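Local atomic coordinates of uracil-DNA glycosylase (PDB entry 4ZBY), a protein that belongs to the uracil-DNA glycosylase superfamily and carries an iron/sulfur cluster, with uracil held in a separate pocket of its compact alpha/beta fold. Residues K127-F130 with S131-E135; R87-N90 with N91-P94; N171-L174 with R175-E179. One frame throughout, in Å; residues are numbered along the deposited sequence.

Contact 1: K127-F130 with S131-E135; sequences KYIF and SKMGE
Glu135 lays its CG over one face of the Phe130 ring, 3.9 Å from the ring centroid and offset toward the rim, a CH-pi contact made by the aliphatic part of an acidic side chain. The carboxylate rises farther from the same face, its plane almost at right angles to the ring (89°). Met133 approaches the same ring obliquely: its SD stands 4.0 Å from Phe130 CD2, a Met-aromatic contact, and also packs against Ile129 CG2. The Phe130-Glu135 pair belongs to the way the helix ends. Glu135 N donates to Phe130 O at 2.9 Å, with the donor in the carbonyl plane, while Gly134 N reaches Ser131 O in a weak bond of 3.4 Å. With Gly134 at positive phi (77°), this fits a Schellman motif ending helix 123-133, its 5→2 bond weak, and the Phe130-Glu135 packing is the apolar contact that often accompanies it. Just before this end of the helix, Lys132 bends at chi2 and chi3 and crosses the hydroxyl end of the Tyr128 ring at a slant; its CG comes within 3.7 Å of Tyr128 CE1. Tyr128 OH is hydrogen-bonded to Asp107 on helix 96-113. Ser131 places OG between its backbone N and carbonyl carbon (chi1 75°), from where it donates to Tyr128 O at a short 2.5 Å. That carbonyl also takes Lys132 N at 3.2 Å, so two donors grip one oxygen. Beyond the helix, Phe130 meets Tyr148 edge-to-face, and Met133 rests on Tyr148 and Trp150 of strand 148-152.

Contact 2: R87-N90 with N91-P94; sequences RPPN and NRDP
Pro89 and Arg92 close a tight reversal of the chain: Arg92 N donates a nearly straight hydrogen bond to Pro89 O at 3.1 Å. The two residues at the corner, Asn90 and Asn91, both have positive phi (69° and 70°) with small positive psi, which makes this a type I' beta turn, a conformation that asparagine tolerates well. Water tightens the reversal just outside the corner. One molecule bridges the carbonyls of Pro88 and Arg92, lying 2.8 Å from Pro88 O; a second also donates to Pro88 O and accepts from Asn91 N at 2.8 Å. Pro88 O is thus gripped by two waters and helps tie together limbs that form no strand pair.

The side chains fold back over this frame. With CG set between its backbone N and carbonyl carbon (chi1 77°) and the chain extended from there to NE, Arg92 runs obliquely across Pro89. One guanidinium face receives Pro89 CD, which lies 3.8 Å from Arg92 NH2. The rotation of the group is fixed by NH1, which donates to Asp93 O at 3.0 Å with the acceptor in the guanidinium plane but the donor above the carbonyl plane, and by a salt bridge from NH2 to Glu98 on helix 96-113. Pro88 CG meets Pro94 CD at 4.0 Å, so prolines from the two limbs touch. The loop links strand 79-82 to helix 96-113 and runs near two sites: the Pro88 side chain is about 7 Å from the iron/sulfur cluster, which Cys86 helps to line, and that of Pro94, packed on the pocket residue Glu42, is about 8 Å from the uracil.

Contact 3: N171-L174 with R175-E179; sequences NPNL and RKILE
The carboxamide of Asn173 crosses the side chain of Ile177 one helical turn on, with ND2 3.9 Å from Ile177 CD1. A second flat group, the guanidinium of Arg175, has Glu179 at its edge: Arg175 NE donates almost straight to Glu179 OE2 at 2.7 Å. The oxygen lies in the guanidinium plane, yet the donor stands 40° out of the carboxylate plane, and NH1 adds only a weak bond to the same oxygen. Lys176 NZ extends this salt-bridge network with a long 3.8 Å approach to Glu179 OE1. The third flat group is the amide of Asn171, whose OD1 accepts from Leu174 N at 3.1 Å. That donor sits well above the amide plane, 66° out of it, so the bond does not follow a lone pair. It is nonetheless a genuine N-cap, satisfying an amide in the first turn, while Asn171 O receives Arg175 N at 2.9 Å and opens the regular helical bonding that runs on through Glu179. Apolar packing on this turn is light, with Leu174 CD1 4.2 Å from Ile177 CD1. Helix 172-190 begins here at the surface, laying Arg175, Leu178 and Glu179 against Leu62, Gln65 and Met66 of helix 58-71, while Leu174 touches Tyr163 just beyond strand 155-162.

Along the chain the order is contact 2, contact 1, contact 3, and none touches another. Contacts 1 and 2 have centres about 22 Å apart; each lies about 25 Å, centre to centre, from contact 3. Helix 96-113 connects the first two: it follows the loop of contact 2, supplies Cys102 to the iron/sulfur pocket and packs against Tyr128 of contact 1. Strand 155-162, in the mixed sheet, meets contact 1 through Ile129, Phe130 and Met133, then leads through the segment bearing His164 of the uracil pocket to the helix of contact 3. The three therefore illustrate a loop near both ligands, a helix end and a helix start in one alpha/beta fold.

Contact 1: K127-F130 with S131-E135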
# COMPACT_ATOMS: atom_id res chain seq x y z
N LYS A 127 3.60 -9.81 0.94
CA LYS A 127 4.73 -10.65 0.59
C LYS A 127 5.98 -9.82 0.25
O LYS A 127 7.10 -10.19 0.66
CB LYS A 127 4.36 -11.56 -0.59
CG LYS A 127 5.43 -12.53 -1.02
CD LYS A 127 4.89 -13.44 -2.12
CE LYS A 127 5.72 -14.71 -2.27
NZ LYS A 127 7.12 -14.39 -2.68
N TYR A 128 5.81 -8.71 -0.46
CA TYR A 128 6.94 -7.87 -0.83
C TYR A 128 7.61 -7.29 0.41
O TYR A 128 8.83 -7.40 0.60
CB TYR A 128 6.52 -6.71 -1.78
CG TYR A 128 7.74 -5.85 -2.04
CD1 TYR A 128 7.93 -4.65 -1.37
CD2 TYR A 128 8.76 -6.32 -2.86
CE1 TYR A 128 9.10 -3.92 -1.55
CE2 TYR A 128 9.92 -5.60 -3.04
CZ TYR A 128 10.09 -4.40 -2.39
OH TYR A 128 11.25 -3.70 -2.60
N ILE A 129 6.82 -6.66 1.27
CA ILE A 129 7.38 -6.00 2.45
C ILE A 129 7.97 -7.04 3.39
O ILE A 129 9.05 -6.82 3.94
CB ILE A 129 6.33 -5.12 3.19
CG1 ILE A 129 5.93 -3.91 2.32
CG2 ILE A 129 6.87 -4.68 4.57
CD1 ILE A 129 7.06 -2.95 2.00
N PHE A 130 7.32 -8.20 3.54
CA PHE A 130 7.91 -9.27 4.36
C PHE A 130 9.27 -9.69 3.83
O PHE A 130 10.16 -10.05 4.61
CB PHE A 130 6.98 -10.49 4.43
CG PHE A 130 5.98 -10.42 5.55
CD1 PHE A 130 5.63 -11.56 6.25
CD2 PHE A 130 5.41 -9.21 5.91
CE1 PHE A 130 4.71 -11.49 7.29
CE2 PHE A 130 4.49 -9.13 6.95
CZ PHE A 130 4.15 -10.27 7.64
N SER A 131 9.45 -9.64 2.51
CA SER A 131 10.74 -10.01 1.93
C SER A 131 11.83 -8.99 2.28
O SER A 131 12.97 -9.37 2.56
CB SER A 131 10.64 -10.22 0.41
OG SER A 131 10.55 -8.98 -0.31
N LYS A 132 11.47 -7.71 2.31
CA LYS A 132 12.39 -6.66 2.73
C LYS A 132 12.72 -6.77 4.23
O LYS A 132 13.84 -6.48 4.65
CB LYS A 132 11.83 -5.27 2.43
CG LYS A 132 11.66 -4.96 0.95
CD LYS A 132 13.00 -4.96 0.22
CE LYS A 132 13.06 -6.06 -0.82
NZ LYS A 132 13.99 -5.74 -1.95
N MET A 133 11.73 -7.19 5.02
CA MET A 133 11.89 -7.35 6.47
C MET A 133 12.70 -8.55 6.84
O MET A 133 13.29 -8.61 7.92
CB MET A 133 10.53 -7.50 7.15
CG MET A 133 9.64 -6.32 7.07
SD MET A 133 8.01 -6.78 7.63
CE MET A 133 8.31 -7.05 9.35
N GLY A 134 12.67 -9.55 5.97
CA GLY A 134 13.20 -10.85 6.31
C GLY A 134 12.26 -11.63 7.20
O GLY A 134 12.69 -12.55 7.91
N GLU A 135 10.98 -11.30 7.14
CA GLU A 135 9.93 -11.97 7.90
C GLU A 135 9.35 -13.09 7.04
O GLU A 135 9.11 -12.90 5.86
CB GLU A 135 8.86 -10.97 8.33
CG GLU A 135 7.70 -11.54 9.15
CD GLU A 135 8.11 -11.97 10.55
OE1 GLU A 135 9.15 -11.49 11.04
OE2 GLU A 135 7.38 -12.78 11.16

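Contact 2: R87-N90 with N91-P94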
# COMPACT_ATOMS: atom_id res chain seq x y z
N ARG A 87 -1.22 -0.23 -14.14
CA ARG A 87 -2.26 -1.26 -14.25
C ARG A 87 -1.86 -2.43 -15.14
O ARG A 87 -1.62 -2.25 -16.33
CB ARG A 87 -3.55 -0.64 -14.81
CG ARG A 87 -4.74 -1.59 -14.85
CD ARG A 87 -5.80 -1.07 -15.82
NE ARG A 87 -7.04 -1.83 -15.71
CZ ARG A 87 -8.08 -1.69 -16.52
NH1 ARG A 87 -9.16 -2.42 -16.33
NH2 ARG A 87 -8.04 -0.81 -17.51
N PRO A 88 -1.81 -3.64 -14.58
CA PRO A 88 -1.53 -4.77 -15.46
C PRO A 88 -2.72 -5.00 -16.37
O PRO A 88 -3.84 -4.72 -15.98
CB PRO A 88 -1.32 -5.94 -14.49
CG PRO A 88 -0.92 -5.27 -13.19
CD PRO A 88 -1.72 -3.99 -13.15
N PRO A 89 -2.46 -5.49 -17.59
CA PRO A 89 -3.52 -5.78 -18.56
C PRO A 89 -4.46 -6.87 -18.09
O PRO A 89 -4.06 -7.74 -17.31
CB PRO A 89 -2.73 -6.25 -19.79
CG PRO A 89 -1.48 -6.84 -19.20
CD PRO A 89 -1.13 -5.88 -18.10
N ASN A 90 -5.69 -6.83 -18.57
CA ASN A 90 -6.55 -8.02 -18.55
C ASN A 90 -6.97 -8.45 -17.14
O ASN A 90 -7.32 -9.62 -16.95
CB ASN A 90 -5.83 -9.23 -19.22
CG ASN A 90 -5.39 -8.96 -20.64
OD1 ASN A 90 -6.09 -8.28 -21.40
ND2 ASN A 90 -4.25 -9.55 -21.04
N ASN A 91 -6.94 -7.53 -16.18
CA ASN A 91 -7.31 -7.78 -14.77
C ASN A 91 -6.30 -8.69 -14.03
O ASN A 91 -6.55 -9.12 -12.91
CB ASN A 91 -8.74 -8.37 -14.69
CG ASN A 91 -9.36 -8.29 -13.29
OD1 ASN A 91 -9.13 -7.34 -12.55
ND2 ASN A 91 -10.14 -9.31 -12.92
N ARG A 92 -5.14 -8.95 -14.64
CA ARG A 92 -4.16 -9.86 -14.01
C ARG A 92 -3.34 -9.20 -12.90
O ARG A 92 -3.30 -7.96 -12.74
CB ARG A 92 -3.21 -10.47 -15.06
CG ARG A 92 -2.08 -9.55 -15.57
CD ARG A 92 -0.97 -10.44 -16.15
NE ARG A 92 -0.05 -9.71 -17.04
CZ ARG A 92 0.91 -8.90 -16.61
NH1 ARG A 92 1.06 -8.65 -15.30
NH2 ARG A 92 1.70 -8.30 -17.49
N ASP A 93 -2.68 -10.04 -12.12
CA ASP A 93 -1.72 -9.54 -11.12
C ASP A 93 -0.38 -9.23 -11.78
O ASP A 93 -0.06 -9.82 -12.81
CB ASP A 93 -1.53 -10.57 -10.00
CG ASP A 93 -2.85 -11.06 -9.43
OD1 ASP A 93 -3.57 -10.23 -8.83
OD2 ASP A 93 -3.16 -12.26 -9.57
N PRO A 94 0.44 -8.36 -11.16
CA PRO A 94 1.79 -8.06 -11.66
C PRO A 94 2.63 -9.31 -11.80
O PRO A 94 2.48 -10.21 -10.98
CB PRO A 94 2.38 -7.15 -10.57
CG PRO A 94 1.21 -6.49 -9.98
CD PRO A 94 0.07 -7.49 -10.04
O HOH W 1 -5.15 -5.64 -13.64
O HOH W 2 -6.84 -4.69 -16.34

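Contact 3: N171-L174 with R175-E179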
# COMPACT_ATOMS: atom_id res chain seq x y z
N ASN A 171 -18.38 -9.43 0.57
CA ASN A 171 -18.22 -10.47 1.58
C ASN A 171 -18.34 -9.84 2.96
O ASN A 171 -17.34 -9.35 3.50
CB ASN A 171 -16.87 -11.16 1.41
CG ASN A 171 -16.70 -12.36 2.31
OD1 ASN A 171 -17.28 -12.43 3.38
ND2 ASN A 171 -15.88 -13.30 1.87
N PRO A 172 -19.56 -9.83 3.52
CA PRO A 172 -19.83 -9.17 4.80
C PRO A 172 -18.92 -9.63 5.92
O PRO A 172 -18.47 -8.82 6.75
CB PRO A 172 -21.28 -9.53 5.07
CG PRO A 172 -21.87 -9.72 3.71
CD PRO A 172 -20.78 -10.37 2.91
N ASN A 173 -18.63 -10.93 5.96
CA ASN A 173 -17.76 -11.43 7.01
C ASN A 173 -16.31 -10.97 6.89
O ASN A 173 -15.67 -10.60 7.88
CB ASN A 173 -17.80 -12.94 7.04
CG ASN A 173 -16.93 -13.47 8.12
OD1 ASN A 173 -17.30 -13.42 9.29
ND2 ASN A 173 -15.74 -13.94 7.75
N LEU A 174 -15.79 -11.00 5.67
CA LEU A 174 -14.42 -10.56 5.43
C LEU A 174 -14.30 -9.07 5.69
O LEU A 174 -13.28 -8.58 6.18
CB LEU A 174 -14.00 -10.90 4.00
CG LEU A 174 -12.66 -11.62 3.86
CD1 LEU A 174 -12.56 -12.71 4.91
CD2 LEU A 174 -12.54 -12.20 2.45
N ARG A 175 -15.36 -8.34 5.37
CA ARG A 175 -15.38 -6.92 5.67
C ARG A 175 -15.28 -6.68 7.17
O ARG A 175 -14.54 -5.80 7.61
CB ARG A 175 -16.64 -6.26 5.14
CG ARG A 175 -16.46 -4.76 5.06
CD ARG A 175 -17.74 -4.06 4.72
NE ARG A 175 -17.80 -2.73 5.33
CZ ARG A 175 -18.36 -1.68 4.75
NH1 ARG A 175 -18.39 -0.51 5.38
NH2 ARG A 175 -18.89 -1.80 3.54
N LYS A 176 -16.03 -7.44 7.96
CA LYS A 176 -15.98 -7.25 9.40
C LYS A 176 -14.57 -7.50 9.91
O LYS A 176 -14.12 -6.82 10.84
CB LYS A 176 -16.99 -8.17 10.09
CG LYS A 176 -18.38 -7.58 10.14
CD LYS A 176 -18.42 -6.47 11.17
CE LYS A 176 -19.72 -5.70 11.13
NZ LYS A 176 -19.74 -4.66 12.20
N ILE A 177 -13.88 -8.47 9.31
CA ILE A 177 -12.52 -8.78 9.73
C ILE A 177 -11.57 -7.62 9.41
O ILE A 177 -10.70 -7.26 10.21
CB ILE A 177 -12.01 -10.06 9.05
CG1 ILE A 177 -12.85 -11.23 9.54
CG2 ILE A 177 -10.52 -10.28 9.37
CD1 ILE A 177 -12.35 -12.61 9.12
N LEU A 178 -11.75 -7.05 8.22
CA LEU A 178 -10.95 -5.91 7.80
C LEU A 178 -11.21 -4.70 8.71
O LEU A 178 -10.27 -4.01 9.10
CB LEU A 178 -11.26 -5.59 6.33
CG LEU A 178 -10.46 -4.46 5.67
CD1 LEU A 178 -8.99 -4.71 5.74
CD2 LEU A 178 -10.90 -4.35 4.20
N GLU A 179 -12.46 -4.48 9.10
CA GLU A 179 -12.79 -3.39 10.00
C GLU A 179 -12.13 -3.58 11.35
O GLU A 179 -11.62 -2.62 11.93
CB GLU A 179 -14.31 -3.26 10.14
CG GLU A 179 -14.97 -2.87 8.81
CD GLU A 179 -16.48 -2.88 8.85
OE1 GLU A 179 -17.07 -3.48 9.78
OE2 GLU A 179 -17.09 -2.30 7.92